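Local structure of Lin0012 protein (Listeria innocua, 3K17) at residues G13-A18 with C321-S326; F215-T220 with K345-H350; T176-E181 with E198-L203. The protein probably phosphorylates phosphomevalonate with ATP, as a GHMP-family kinase in the second of three steps from mevalonate to isopentenyl diphosphate. One frame throughout, in Å; residues are numbered along the deposited sequence.

Interaction 1: G13-A18 with C321-S326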
ATOM      1  N   GLY A  13     -26.783  18.356 -25.698  1.00 15.12           N
ATOM      2  CA  GLY A  13     -25.623  18.919 -25.032  1.00 14.58           C
ATOM      3  C   GLY A  13     -26.022  20.302 -24.542  1.00 15.50           C
ATOM      4  O   GLY A  13     -27.143  20.743 -24.798  1.00 12.87           O
ATOM      5  N   LYS A  14     -25.116  20.998 -23.864  1.00 14.28           N
ATOM      6  CA  LYS A  14     -25.434  22.315 -23.324  1.00 16.28           C
ATOM      7  C   LYS A  14     -24.361  23.351 -23.594  1.00 17.46           C
ATOM      8  O   LYS A  14     -23.203  23.023 -23.834  1.00 16.11           O
ATOM      9  CB  LYS A  14     -25.634  22.219 -21.808  1.00 15.33           C
ATOM     10  CG  LYS A  14     -24.328  21.906 -21.040  1.00 15.46           C
ATOM     11  CD  LYS A  14     -23.597  23.178 -20.571  1.00 15.11           C
ATOM     12  CE  LYS A  14     -22.098  22.942 -20.351  1.00 15.67           C
ATOM     13  NZ  LYS A  14     -21.361  22.883 -21.663  1.00 19.05           N
ATOM     14  N   LEU A  15     -24.767  24.611 -23.523  1.00 17.11           N
ATOM     15  CA  LEU A  15     -23.870  25.734 -23.715  1.00 16.31           C
ATOM     16  C   LEU A  15     -24.284  26.866 -22.795  1.00 18.36           C
ATOM     17  O   LEU A  15     -25.429  27.319 -22.844  1.00 17.21           O
ATOM     18  CB  LEU A  15     -23.923  26.230 -25.165  1.00 18.08           C
ATOM     19  CG  LEU A  15     -23.089  25.459 -26.193  1.00 18.77           C
ATOM     20  CD1 LEU A  15     -23.354  25.998 -27.587  1.00 19.44           C
ATOM     21  CD2 LEU A  15     -21.602  25.591 -25.830  1.00 16.83           C
ATOM     22  N   TYR A  16     -23.367  27.305 -21.939  1.00 16.54           N
ATOM     23  CA  TYR A  16     -23.651  28.433 -21.070  1.00 17.32           C
ATOM     24  C   TYR A  16     -23.704  29.634 -21.998  1.00 18.80           C
ATOM     25  O   TYR A  16     -22.926  29.723 -22.954  1.00 17.26           O
ATOM     26  CB  TYR A  16     -22.528  28.628 -20.052  1.00 15.77           C
ATOM     27  CG  TYR A  16     -22.735  27.853 -18.772  1.00 17.25           C
ATOM     28  CD1 TYR A  16     -23.550  28.360 -17.759  1.00 16.35           C
ATOM     29  CD2 TYR A  16     -22.156  26.599 -18.590  1.00 14.40           C
ATOM     30  CE1 TYR A  16     -23.787  27.643 -16.600  1.00 17.07           C
ATOM     31  CE2 TYR A  16     -22.388  25.866 -17.428  1.00 17.25           C
ATOM     32  CZ  TYR A  16     -23.207  26.396 -16.439  1.00 18.86           C
ATOM     33  OH  TYR A  16     -23.457  25.682 -15.292  1.00 20.13           O
ATOM     34  N   VAL A  17     -24.622  30.554 -21.728  1.00 19.11           N
ATOM     35  CA  VAL A  17     -24.757  31.745 -22.559  1.00 18.31           C
ATOM     36  C   VAL A  17     -24.302  32.976 -21.779  1.00 19.94           C
ATOM     37  O   VAL A  17     -23.724  33.891 -22.349  1.00 20.24           O
ATOM     38  CB  VAL A  17     -26.214  31.943 -23.023  1.00 18.83           C
ATOM     39  CG1 VAL A  17     -26.338  33.245 -23.814  1.00 18.23           C
ATOM     40  CG2 VAL A  17     -26.649  30.763 -23.882  1.00 17.60           C
ATOM     41  N   ALA A  18     -24.547  32.968 -20.470  1.00 18.64           N
ATOM     42  CA  ALA A  18     -24.170  34.071 -19.596  1.00 20.81           C
ATOM     43  C   ALA A  18     -24.212  33.640 -18.131  1.00 19.75           C
ATOM     44  O   ALA A  18     -24.940  32.723 -17.772  1.00 19.78           O
ATOM     45  CB  ALA A  18     -25.126  35.250 -19.811  1.00 19.82           C
ATOM     46  N   CYS A 321     -15.994  25.989 -26.758  1.00 18.19           N
ATOM     47  CA  CYS A 321     -16.745  26.833 -27.683  1.00 17.15           C
ATOM     48  C   CYS A 321     -16.970  28.277 -27.283  1.00 18.52           C
ATOM     49  O   CYS A 321     -17.016  28.625 -26.097  1.00 18.84           O
ATOM     50  CB  CYS A 321     -18.122  26.228 -27.962  1.00 17.09           C
ATOM     51  SG  CYS A 321     -18.125  24.591 -28.719  1.00 16.97           S
ATOM     52  N   GLY A 322     -17.114  29.108 -28.311  1.00 16.98           N
ATOM     53  CA  GLY A 322     -17.435  30.508 -28.129  1.00 16.83           C
ATOM     54  C   GLY A 322     -18.815  30.604 -28.772  1.00 18.24           C
ATOM     55  O   GLY A 322     -19.161  29.746 -29.588  1.00 15.19           O
ATOM     56  N   ILE A 323     -19.606  31.615 -28.418  1.00 17.50           N
ATOM     57  CA  ILE A 323     -20.949  31.765 -28.987  1.00 19.91           C
ATOM     58  C   ILE A 323     -21.213  33.215 -29.387  1.00 20.26           C
ATOM     59  O   ILE A 323     -20.532  34.125 -28.916  1.00 19.76           O
ATOM     60  CB  ILE A 323     -22.048  31.363 -27.976  1.00 17.26           C
ATOM     61  CG1 ILE A 323     -21.920  32.226 -26.718  1.00 19.66           C
ATOM     62  CG2 ILE A 323     -21.944  29.881 -27.649  1.00 17.50           C
ATOM     63  CD1 ILE A 323     -23.025  32.029 -25.702  1.00 21.35           C
ATOM     64  N   ALA A 324     -22.216  33.425 -30.236  1.00 21.23           N
ATOM     65  CA  ALA A 324     -22.546  34.775 -30.673  1.00 23.32           C
ATOM     66  C   ALA A 324     -23.992  34.953 -31.125  1.00 23.73           C
ATOM     67  O   ALA A 324     -24.667  33.994 -31.507  1.00 24.51           O
ATOM     68  CB  ALA A 324     -21.610  35.189 -31.802  1.00 23.10           C
ATOM     69  N   PHE A 325     -24.448  36.201 -31.064  1.00 22.82           N
ATOM     70  CA  PHE A 325     -25.788  36.600 -31.506  1.00 24.11           C
ATOM     71  C   PHE A 325     -25.558  37.618 -32.628  1.00 24.32           C
ATOM     72  O   PHE A 325     -24.749  38.532 -32.465  1.00 23.19           O
ATOM     73  CB  PHE A 325     -26.553  37.280 -30.371  1.00 21.92           C
ATOM     74  CG  PHE A 325     -27.079  36.333 -29.335  1.00 19.62           C
ATOM     75  CD1 PHE A 325     -28.177  35.527 -29.607  1.00 19.65           C
ATOM     76  CD2 PHE A 325     -26.482  36.254 -28.084  1.00 20.29           C
ATOM     77  CE1 PHE A 325     -28.680  34.651 -28.643  1.00 20.23           C
ATOM     78  CE2 PHE A 325     -26.975  35.379 -27.108  1.00 21.07           C
ATOM     79  CZ  PHE A 325     -28.076  34.579 -27.390  1.00 21.20           C
ATOM     80  N   SER A 326     -26.248  37.453 -33.755  1.00 25.89           N
ATOM     81  CA  SER A 326     -26.106  38.367 -34.892  1.00 29.07           C
ATOM     82  C   SER A 326     -27.443  38.961 -35.347  1.00 30.16           C
ATOM     83  O   SER A 326     -28.491  38.322 -35.231  1.00 30.37           O
ATOM     84  CB  SER A 326     -25.442  37.649 -36.079  1.00 29.27           C
ATOM     85  OG  SER A 326     -24.083  37.342 -35.802  1.00 29.44           O
TER
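I323 reaches from strand 321-326 to strand 13-18 with both of its branches. Its CG1 stands between the backbone N and the carbonyl carbon (chi1 58°), the crowded position, and with chi2 extended, CD1 lies against the backbone of strand 13-18, 3.6 Å from V17 CA. The same methyl lies 3.6 Å from Y16 O, a carbonyl oxygen that is also hydrogen-bonded to S314 OG. The other branch goes to L15: I323 CG2 is 4.1 Å from L15 CD1, and the two side chains run antiparallel alongside one another. The fork of L15 serves two partners, for its second methyl, CD2, rests 4.1 Å from C321 CB. V17 crosses I323 at about a right angle. With CG1 anti to the backbone N (chi1 176°), V17 sets that methyl 4.0 Å from I323 CD1 and also 4.0 Å from F325 CE2, meeting the F325 ring at its edge, near the plane. Branched aliphatic residues suit such a place, since each methyl can fit a different neighbour, and the flat ring of F325 offers its edge to one of them.

No hydrogen bond joins the two strands, whose axes come no closer than 8.4 Å and differ in direction by 58°. The contact is apolar packing between two different sheets. Strand 13-18 pairs with strand 29-35, where V17 and A18 both face I31 in a classic beta bulge, while strand 321-326 belongs to the antiparallel sheet of the C-terminal region. Around the buried seam, S314 touches both L15 and I323, F325 leans on L270, Y271 and I274 of helix 267-288, and A324 packs on L335 and W339 of helix 329-341.

Interaction 2: F215-T220 with K345-H350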
ATOM      1  N   PHE A 215     -28.286  32.647 -33.405  1.00 22.65           N
ATOM      2  CA  PHE A 215     -27.282  32.170 -32.451  1.00 21.40           C
ATOM      3  C   PHE A 215     -26.229  31.340 -33.195  1.00 22.44           C
ATOM      4  O   PHE A 215     -26.561  30.372 -33.881  1.00 23.30           O
ATOM      5  CB  PHE A 215     -27.954  31.302 -31.389  1.00 18.47           C
ATOM      6  CG  PHE A 215     -27.061  30.939 -30.232  1.00 19.26           C
ATOM      7  CD1 PHE A 215     -26.602  31.919 -29.356  1.00 15.08           C
ATOM      8  CD2 PHE A 215     -26.734  29.609 -29.981  1.00 18.94           C
ATOM      9  CE1 PHE A 215     -25.839  31.577 -28.243  1.00 17.67           C
ATOM     10  CE2 PHE A 215     -25.968  29.256 -28.870  1.00 15.82           C
ATOM     11  CZ  PHE A 215     -25.522  30.237 -28.000  1.00 16.33           C
ATOM     12  N   SER A 216     -24.962  31.715 -33.055  1.00 21.06           N
ATOM     13  CA  SER A 216     -23.885  30.992 -33.722  1.00 21.25           C
ATOM     14  C   SER A 216     -22.949  30.310 -32.724  1.00 19.91           C
ATOM     15  O   SER A 216     -22.608  30.885 -31.690  1.00 20.83           O
ATOM     16  CB  SER A 216     -23.084  31.949 -34.611  1.00 20.93           C
ATOM     17  OG  SER A 216     -23.875  32.427 -35.687  1.00 22.36           O
ATOM     18  N   VAL A 217     -22.546  29.081 -33.038  1.00 18.88           N
ATOM     19  CA  VAL A 217     -21.648  28.314 -32.173  1.00 18.01           C
ATOM     20  C   VAL A 217     -20.333  28.019 -32.896  1.00 17.72           C
ATOM     21  O   VAL A 217     -20.333  27.511 -34.014  1.00 16.42           O
ATOM     22  CB  VAL A 217     -22.295  26.969 -31.742  1.00 18.70           C
ATOM     23  CG1 VAL A 217     -21.358  26.204 -30.799  1.00 17.23           C
ATOM     24  CG2 VAL A 217     -23.636  27.234 -31.058  1.00 16.31           C
ATOM     25  N   GLY A 218     -19.217  28.358 -32.260  1.00 18.65           N
ATOM     26  CA  GLY A 218     -17.916  28.113 -32.867  1.00 18.19           C
ATOM     27  C   GLY A 218     -16.946  27.402 -31.931  1.00 17.67           C
ATOM     28  O   GLY A 218     -16.650  27.900 -30.852  1.00 18.36           O
ATOM     29  N   TRP A 219     -16.452  26.239 -32.347  1.00 17.22           N
ATOM     30  CA  TRP A 219     -15.507  25.460 -31.542  1.00 16.59           C
ATOM     31  C   TRP A 219     -14.075  25.918 -31.819  1.00 16.33           C
ATOM     32  O   TRP A 219     -13.627  25.913 -32.964  1.00 17.80           O
ATOM     33  CB  TRP A 219     -15.648  23.972 -31.869  1.00 14.38           C
ATOM     34  CG  TRP A 219     -14.763  23.084 -31.043  1.00 13.60           C
ATOM     35  CD1 TRP A 219     -14.682  23.046 -29.680  1.00 11.19           C
ATOM     36  CD2 TRP A 219     -13.900  22.046 -31.527  1.00 14.61           C
ATOM     37  NE1 TRP A 219     -13.829  22.044 -29.286  1.00 15.30           N
ATOM     38  CE2 TRP A 219     -13.336  21.409 -30.400  1.00 13.82           C
ATOM     39  CE3 TRP A 219     -13.556  21.579 -32.809  1.00 16.90           C
ATOM     40  CZ2 TRP A 219     -12.441  20.331 -30.507  1.00 14.22           C
ATOM     41  CZ3 TRP A 219     -12.663  20.499 -32.918  1.00 14.78           C
ATOM     42  CH2 TRP A 219     -12.121  19.888 -31.768  1.00 13.29           C
ATOM     43  N   THR A 220     -13.361  26.308 -30.772  1.00 18.30           N
ATOM     44  CA  THR A 220     -11.997  26.792 -30.925  1.00 20.00           C
ATOM     45  C   THR A 220     -10.993  25.675 -31.159  1.00 21.24           C
ATOM     46  O   THR A 220      -9.816  25.945 -31.401  1.00 21.81           O
ATOM     47  CB  THR A 220     -11.543  27.587 -29.693  1.00 20.37           C
ATOM     48  OG1 THR A 220     -11.478  26.708 -28.566  1.00 21.71           O
ATOM     49  CG2 THR A 220     -12.509  28.723 -29.402  1.00 20.98           C
ATOM     50  N   LYS A 345     -14.154  25.884 -35.839  1.00 19.42           N
ATOM     51  CA  LYS A 345     -15.122  25.024 -36.507  1.00 20.90           C
ATOM     52  C   LYS A 345     -16.541  25.448 -36.162  1.00 20.68           C
ATOM     53  O   LYS A 345     -16.923  25.486 -34.993  1.00 19.48           O
ATOM     54  CB  LYS A 345     -14.944  23.547 -36.119  1.00 22.77           C
ATOM     55  CG  LYS A 345     -15.965  22.642 -36.793  1.00 23.40           C
ATOM     56  CD  LYS A 345     -15.777  21.158 -36.476  1.00 30.42           C
ATOM     57  CE  LYS A 345     -14.500  20.611 -37.096  1.00 32.39           C
ATOM     58  NZ  LYS A 345     -14.406  21.007 -38.537  1.00 37.08           N
ATOM     59  N   HIS A 346     -17.315  25.769 -37.192  1.00 20.05           N
ATOM     60  CA  HIS A 346     -18.700  26.175 -37.012  1.00 21.69           C
ATOM     61  C   HIS A 346     -19.529  24.945 -36.649  1.00 20.82           C
ATOM     62  O   HIS A 346     -19.371  23.892 -37.257  1.00 20.26           O
ATOM     63  CB  HIS A 346     -19.225  26.787 -38.322  1.00 22.93           C
ATOM     64  CG  HIS A 346     -20.681  27.141 -38.301  1.00 23.94           C
ATOM     65  ND1 HIS A 346     -21.264  27.853 -37.274  1.00 24.80           N
ATOM     66  CD2 HIS A 346     -21.654  26.950 -39.223  1.00 24.34           C
ATOM     67  CE1 HIS A 346     -22.530  28.089 -37.568  1.00 23.51           C
ATOM     68  NE2 HIS A 346     -22.792  27.551 -38.746  1.00 24.61           N
ATOM     69  N   LEU A 347     -20.390  25.067 -35.643  1.00 19.13           N
ATOM     70  CA  LEU A 347     -21.257  23.954 -35.274  1.00 19.41           C
ATOM     71  C   LEU A 347     -22.711  24.389 -35.514  1.00 20.27           C
ATOM     72  O   LEU A 347     -23.331  25.025 -34.650  1.00 19.00           O
ATOM     73  CB  LEU A 347     -21.052  23.562 -33.797  1.00 20.14           C
ATOM     74  CG  LEU A 347     -19.642  23.117 -33.370  1.00 22.96           C
ATOM     75  CD1 LEU A 347     -19.658  22.633 -31.915  1.00 21.27           C
ATOM     76  CD2 LEU A 347     -19.157  21.996 -34.276  1.00 22.34           C
ATOM     77  N   PRO A 348     -23.259  24.088 -36.709  1.00 19.61           N
ATOM     78  CA  PRO A 348     -24.643  24.448 -37.052  1.00 20.21           C
ATOM     79  C   PRO A 348     -25.555  24.217 -35.846  1.00 21.63           C
ATOM     80  O   PRO A 348     -25.586  23.129 -35.273  1.00 20.36           O
ATOM     81  CB  PRO A 348     -24.947  23.524 -38.224  1.00 21.19           C
ATOM     82  CG  PRO A 348     -23.603  23.520 -38.961  1.00 17.95           C
ATOM     83  CD  PRO A 348     -22.597  23.385 -37.829  1.00 19.32           C
ATOM     84  N   PHE A 349     -26.306  25.247 -35.476  1.00 21.54           N
ATOM     85  CA  PHE A 349     -27.145  25.185 -34.291  1.00 20.26           C
ATOM     86  C   PHE A 349     -28.645  25.414 -34.429  1.00 21.31           C
ATOM     87  O   PHE A 349     -29.109  26.174 -35.265  1.00 21.24           O
ATOM     88  CB  PHE A 349     -26.607  26.203 -33.270  1.00 18.77           C
ATOM     89  CG  PHE A 349     -27.528  26.452 -32.089  1.00 20.48           C
ATOM     90  CD1 PHE A 349     -27.338  25.778 -30.884  1.00 19.02           C
ATOM     91  CD2 PHE A 349     -28.586  27.356 -32.188  1.00 20.82           C
ATOM     92  CE1 PHE A 349     -28.187  25.998 -29.799  1.00 19.15           C
ATOM     93  CE2 PHE A 349     -29.446  27.584 -31.103  1.00 19.69           C
ATOM     94  CZ  PHE A 349     -29.245  26.904 -29.909  1.00 20.36           C
ATOM     95  N   HIS A 350     -29.381  24.710 -33.580  1.00 23.25           N
ATOM     96  CA  HIS A 350     -30.816  24.877 -33.405  1.00 25.71           C
ATOM     97  C   HIS A 350     -31.063  24.258 -32.032  1.00 25.08           C
ATOM     98  O   HIS A 350     -30.406  23.285 -31.642  1.00 23.36           O
ATOM     99  CB  HIS A 350     -31.702  24.307 -34.554  1.00 27.78           C
ATOM    100  CG  HIS A 350     -31.561  22.843 -34.829  1.00 29.91           C
ATOM    101  ND1 HIS A 350     -30.695  22.348 -35.781  1.00 33.21           N
ATOM    102  CD2 HIS A 350     -32.251  21.776 -34.359  1.00 31.93           C
ATOM    103  CE1 HIS A 350     -30.860  21.040 -35.886  1.00 30.39           C
ATOM    104  NE2 HIS A 350     -31.798  20.669 -35.035  1.00 29.76           N
TER
HETATM  105  O   HOH W   1     -24.005  27.741 -34.968  1.00 21.78           O
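F215 turns its ring edge to the face of F349 in a T-shaped stack, with centroids 4.8 Å apart and planes at 67°. F215 CD2 stands over the centre of the F349 ring, and CG of F215, anti to the backbone N (chi1 -171°), starts the ring that way. Beside this pair V217 parts its methyls: CG2 lies 3.8 Å from F349 CB, and CG1 is 4.0 Å from L347 CB. A beta-branched residue can touch both neighbours, one with each methyl. V217 O takes a nearly straight bond from L347 N at 2.9 Å, and a weak one from H346 ND1.

W219 and K345 form an antiparallel hydrogen-bonded pair, W219 N to K345 O at 2.8 Å and K345 N to W219 O at 2.9 Å. K345 CB lies at the indole's edge, near its plane, 4.1 Å from W219 CE3, where lysine's aliphatic part fits. G218 and H346 make the neighbouring non-hydrogen-bonded pair. Strand 345-346 is added to the border of the four-stranded antiparallel sheet in the C-terminal part of this GHMP kinase. Past it a water, accepting from V217 N and donating to L347 O, 2.8 Å from each, links the two backbones.

W172 meets the F215 ring edge-to-face, while T33 touches both F215 and F349. Y115 stacks edge-to-face with W219 and touches L347, and H346 lies against V336 and E340 of helix 329-341.

Interaction 3: T176-E181 with E198-L203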
ATOM      1  N   THR A 176     -31.030  28.947 -11.671  1.00 18.33           N
ATOM      2  CA  THR A 176     -30.602  29.557 -10.423  1.00 19.59           C
ATOM      3  C   THR A 176     -30.152  28.464  -9.463  1.00 20.41           C
ATOM      4  O   THR A 176     -30.953  27.659  -8.978  1.00 22.72           O
ATOM      5  CB  THR A 176     -31.729  30.383  -9.783  1.00 21.30           C
ATOM      6  OG1 THR A 176     -32.136  31.406 -10.697  1.00 19.06           O
ATOM      7  CG2 THR A 176     -31.246  31.024  -8.486  1.00 19.43           C
ATOM      8  N   THR A 177     -28.855  28.463  -9.193  1.00 22.84           N
ATOM      9  CA  THR A 177     -28.208  27.474  -8.344  1.00 22.48           C
ATOM     10  C   THR A 177     -28.816  27.289  -6.962  1.00 23.65           C
ATOM     11  O   THR A 177     -29.056  28.254  -6.240  1.00 25.08           O
ATOM     12  CB  THR A 177     -26.713  27.816  -8.187  1.00 21.37           C
ATOM     13  OG1 THR A 177     -26.159  28.107  -9.479  1.00 20.01           O
ATOM     14  CG2 THR A 177     -25.956  26.645  -7.554  1.00 20.95           C
ATOM     15  N   PHE A 178     -29.047  26.030  -6.601  1.00 21.78           N
ATOM     16  CA  PHE A 178     -29.606  25.683  -5.303  1.00 21.36           C
ATOM     17  C   PHE A 178     -28.576  25.981  -4.220  1.00 20.95           C
ATOM     18  O   PHE A 178     -27.415  26.265  -4.518  1.00 22.66           O
ATOM     19  CB  PHE A 178     -29.981  24.197  -5.284  1.00 21.00           C
ATOM     20  CG  PHE A 178     -28.833  23.275  -5.620  1.00 20.77           C
ATOM     21  CD1 PHE A 178     -27.870  22.958  -4.666  1.00 21.52           C
ATOM     22  CD2 PHE A 178     -28.720  22.723  -6.891  1.00 18.88           C
ATOM     23  CE1 PHE A 178     -26.806  22.095  -4.976  1.00 23.24           C
ATOM     24  CE2 PHE A 178     -27.659  21.862  -7.211  1.00 22.53           C
ATOM     25  CZ  PHE A 178     -26.705  21.550  -6.253  1.00 22.49           C
ATOM     26  N   ASP A 179     -29.000  25.915  -2.963  1.00 23.60           N
ATOM     27  CA  ASP A 179     -28.107  26.183  -1.842  1.00 23.64           C
ATOM     28  C   ASP A 179     -27.124  25.024  -1.687  1.00 24.08           C
ATOM     29  O   ASP A 179     -27.434  24.009  -1.066  1.00 20.40           O
ATOM     30  CB  ASP A 179     -28.914  26.353  -0.555  1.00 25.57           C
ATOM     31  CG  ASP A 179     -28.084  26.925   0.576  1.00 26.97           C
ATOM     32  OD1 ASP A 179     -26.888  26.581   0.676  1.00 23.27           O
ATOM     33  OD2 ASP A 179     -28.637  27.712   1.371  1.00 31.73           O
ATOM     34  N   GLN A 180     -25.938  25.205  -2.259  1.00 25.50           N
ATOM     35  CA  GLN A 180     -24.871  24.207  -2.254  1.00 27.34           C
ATOM     36  C   GLN A 180     -24.504  23.658  -0.879  1.00 27.23           C
ATOM     37  O   GLN A 180     -24.451  22.443  -0.677  1.00 25.08           O
ATOM     38  CB  GLN A 180     -23.624  24.805  -2.903  1.00 30.41           C
ATOM     39  CG  GLN A 180     -23.809  25.204  -4.364  1.00 33.34           C
ATOM     40  CD  GLN A 180     -23.234  24.176  -5.326  1.00 32.24           C
ATOM     41  OE1 GLN A 180     -23.483  22.987  -5.194  1.00 37.01           O
ATOM     42  NE2 GLN A 180     -22.467  24.641  -6.303  1.00 33.97           N
ATOM     43  N   GLU A 181     -24.236  24.562   0.054  1.00 26.78           N
ATOM     44  CA  GLU A 181     -23.856  24.187   1.407  1.00 29.90           C
ATOM     45  C   GLU A 181     -24.996  23.428   2.088  1.00 28.14           C
ATOM     46  O   GLU A 181     -24.769  22.472   2.834  1.00 28.84           O
ATOM     47  CB  GLU A 181     -23.509  25.445   2.202  1.00 33.70           C
ATOM     48  CG  GLU A 181     -22.465  25.231   3.271  1.00 42.47           C
ATOM     49  CD  GLU A 181     -22.188  26.492   4.068  1.00 47.48           C
ATOM     50  OE1 GLU A 181     -23.134  27.023   4.693  1.00 49.72           O
ATOM     51  OE2 GLU A 181     -21.024  26.952   4.067  1.00 51.06           O
ATOM     52  N   GLU A 198     -38.074  17.108  -0.279  1.00 29.95           N
ATOM     53  CA  GLU A 198     -37.813  18.426   0.272  1.00 30.28           C
ATOM     54  C   GLU A 198     -37.479  19.466  -0.800  1.00 31.20           C
ATOM     55  O   GLU A 198     -36.630  19.240  -1.666  1.00 31.07           O
ATOM     56  CB  GLU A 198     -36.660  18.346   1.276  1.00 31.04           C
ATOM     57  CG  GLU A 198     -36.483  19.580   2.149  1.00 32.66           C
ATOM     58  CD  GLU A 198     -37.549  19.693   3.229  1.00 35.17           C
ATOM     59  OE1 GLU A 198     -38.393  18.776   3.332  1.00 34.10           O
ATOM     60  OE2 GLU A 198     -37.533  20.695   3.977  1.00 37.02           O
ATOM     61  N   PRO A 199     -38.168  20.616  -0.775  1.00 30.50           N
ATOM     62  CA  PRO A 199     -37.841  21.623  -1.788  1.00 29.78           C
ATOM     63  C   PRO A 199     -36.434  22.158  -1.494  1.00 28.07           C
ATOM     64  O   PRO A 199     -36.094  22.430  -0.342  1.00 27.29           O
ATOM     65  CB  PRO A 199     -38.936  22.680  -1.599  1.00 29.80           C
ATOM     66  CG  PRO A 199     -39.331  22.524  -0.152  1.00 32.05           C
ATOM     67  CD  PRO A 199     -39.336  21.024   0.029  1.00 30.01           C
ATOM     68  N   TRP A 200     -35.611  22.283  -2.526  1.00 25.95           N
ATOM     69  CA  TRP A 200     -34.250  22.773  -2.337  1.00 24.68           C
ATOM     70  C   TRP A 200     -34.202  24.294  -2.346  1.00 23.32           C
ATOM     71  O   TRP A 200     -34.586  24.924  -3.324  1.00 23.21           O
ATOM     72  CB  TRP A 200     -33.344  22.232  -3.444  1.00 22.68           C
ATOM     73  CG  TRP A 200     -33.079  20.758  -3.356  1.00 23.33           C
ATOM     74  CD1 TRP A 200     -33.713  19.849  -2.549  1.00 21.87           C
ATOM     75  CD2 TRP A 200     -32.121  20.020  -4.117  1.00 20.19           C
ATOM     76  NE1 TRP A 200     -33.205  18.589  -2.767  1.00 21.08           N
ATOM     77  CE2 TRP A 200     -32.227  18.666  -3.725  1.00 19.97           C
ATOM     78  CE3 TRP A 200     -31.181  20.372  -5.099  1.00 21.25           C
ATOM     79  CZ2 TRP A 200     -31.427  17.659  -4.279  1.00 20.78           C
ATOM     80  CZ3 TRP A 200     -30.385  19.368  -5.654  1.00 20.01           C
ATOM     81  CH2 TRP A 200     -30.515  18.031  -5.240  1.00 20.21           C
ATOM     82  N   PRO A 201     -33.709  24.906  -1.260  1.00 24.39           N
ATOM     83  CA  PRO A 201     -33.658  26.369  -1.262  1.00 24.34           C
ATOM     84  C   PRO A 201     -32.877  26.994  -2.413  1.00 24.97           C
ATOM     85  O   PRO A 201     -31.843  26.470  -2.845  1.00 24.05           O
ATOM     86  CB  PRO A 201     -33.058  26.707   0.111  1.00 24.53           C
ATOM     87  CG  PRO A 201     -32.433  25.417   0.579  1.00 25.54           C
ATOM     88  CD  PRO A 201     -33.345  24.364   0.059  1.00 24.04           C
HETATM   89  N   MSE A 202     -33.413  28.111  -2.905  1.00 24.17           N
HETATM   90  CA  MSE A 202     -32.830  28.901  -3.987  1.00 26.18           C
HETATM   91  C   MSE A 202     -32.911  28.330  -5.391  1.00 25.94           C
HETATM   92  O   MSE A 202     -32.745  29.058  -6.370  1.00 26.13           O
HETATM   93  CB  MSE A 202     -31.378  29.211  -3.667  1.00 31.39           C
HETATM   94  CG  MSE A 202     -31.221  30.111  -2.473  1.00 37.42           C
HETATM   95 SE   MSE A 202     -29.387  30.300  -1.985  1.00 47.90          SE
HETATM   96  CE  MSE A 202     -29.596  30.229  -0.064  1.00 44.85           C
ATOM     97  N   LEU A 203     -33.170  27.034  -5.495  1.00 23.46           N
ATOM     98  CA  LEU A 203     -33.243  26.396  -6.796  1.00 23.57           C
ATOM     99  C   LEU A 203     -34.395  26.894  -7.659  1.00 23.73           C
ATOM    100  O   LEU A 203     -35.534  26.968  -7.213  1.00 23.19           O
ATOM    101  CB  LEU A 203     -33.379  24.882  -6.633  1.00 22.23           C
ATOM    102  CG  LEU A 203     -33.528  24.108  -7.943  1.00 20.90           C
ATOM    103  CD1 LEU A 203     -32.224  24.193  -8.727  1.00 18.51           C
ATOM    104  CD2 LEU A 203     -33.892  22.649  -7.650  1.00 20.23           C
TER
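P201 O is approached by two groups of the facing segment. D179 N gives it a hydrogen bond of 2.9 Å, bent to 141° at the hydrogen, and F178 CA adds a CA-H...O contact at 3.4 Å. The oxygen is presented by a type II turn from W200 to L203, closed by a weak bond from L203 N to W200 O. Proline fits the second place of that turn because its ring already fixes phi near the value needed. M202, a selenomethionine, takes the third place with a positive phi of 73°, its CB 3.6 Å from T177 O. A further CA-H...O contact, from L203 CA to T176 O at 3.4 Å, joins the segments where strand 172-176 ends.

Beside the turn, W200 and F178 extend in the same direction. The edge of the indole's six-membered ring faces the F178 ring in a T-shaped pair, with centroids 5.1 Å apart and planes at 73°. W200 CZ3 sits over the F178 face, offset toward its rim, and W200 CE3 is 3.8 Å from F178 CG. L203 flanks the phenylalanine, its CB 3.7 Å from F178 CB and its CD1 at the ring edge. P201 CG touches D179 CB at 3.8 Å. The large flat residues reach inward to L150 and L153 of helix 141-156, and the indole N-H is spent on F195 O.

D179 is the N-cap of helix 180-187. Its OD1 accepts from W182 N, while its own N-H goes to the turn. One residue thus ties the start of that helix to the chain returning from helix 192-197, and the carboxylate, placed at the positive end of the helix dipole, would be favoured in its charged form.

From the N terminus, strand 7-18 comes first, and its end waits some 300 residues for strand 321-326 to close interaction 1. Within that loop lies interaction 3, a local closure that brings the chain back after helices 180-187 and 192-197, just before strand 204-208. Interaction 2 opens on strand 214-219 and closes at 345-350, beyond 321-326, so it crosses interaction 1. These two touch, because strands 214-219 and 321-326 are neighbours in one antiparallel sheet. Interaction 1 packs the inner strand 321-326 against the N-terminal mixed sheet, and interaction 2 adds strand 345-346 at the border, whereas interaction 3, on the opposite side of the chain's centre from interaction 2, fastens the helical excursion between strands 172-176 and 204-208.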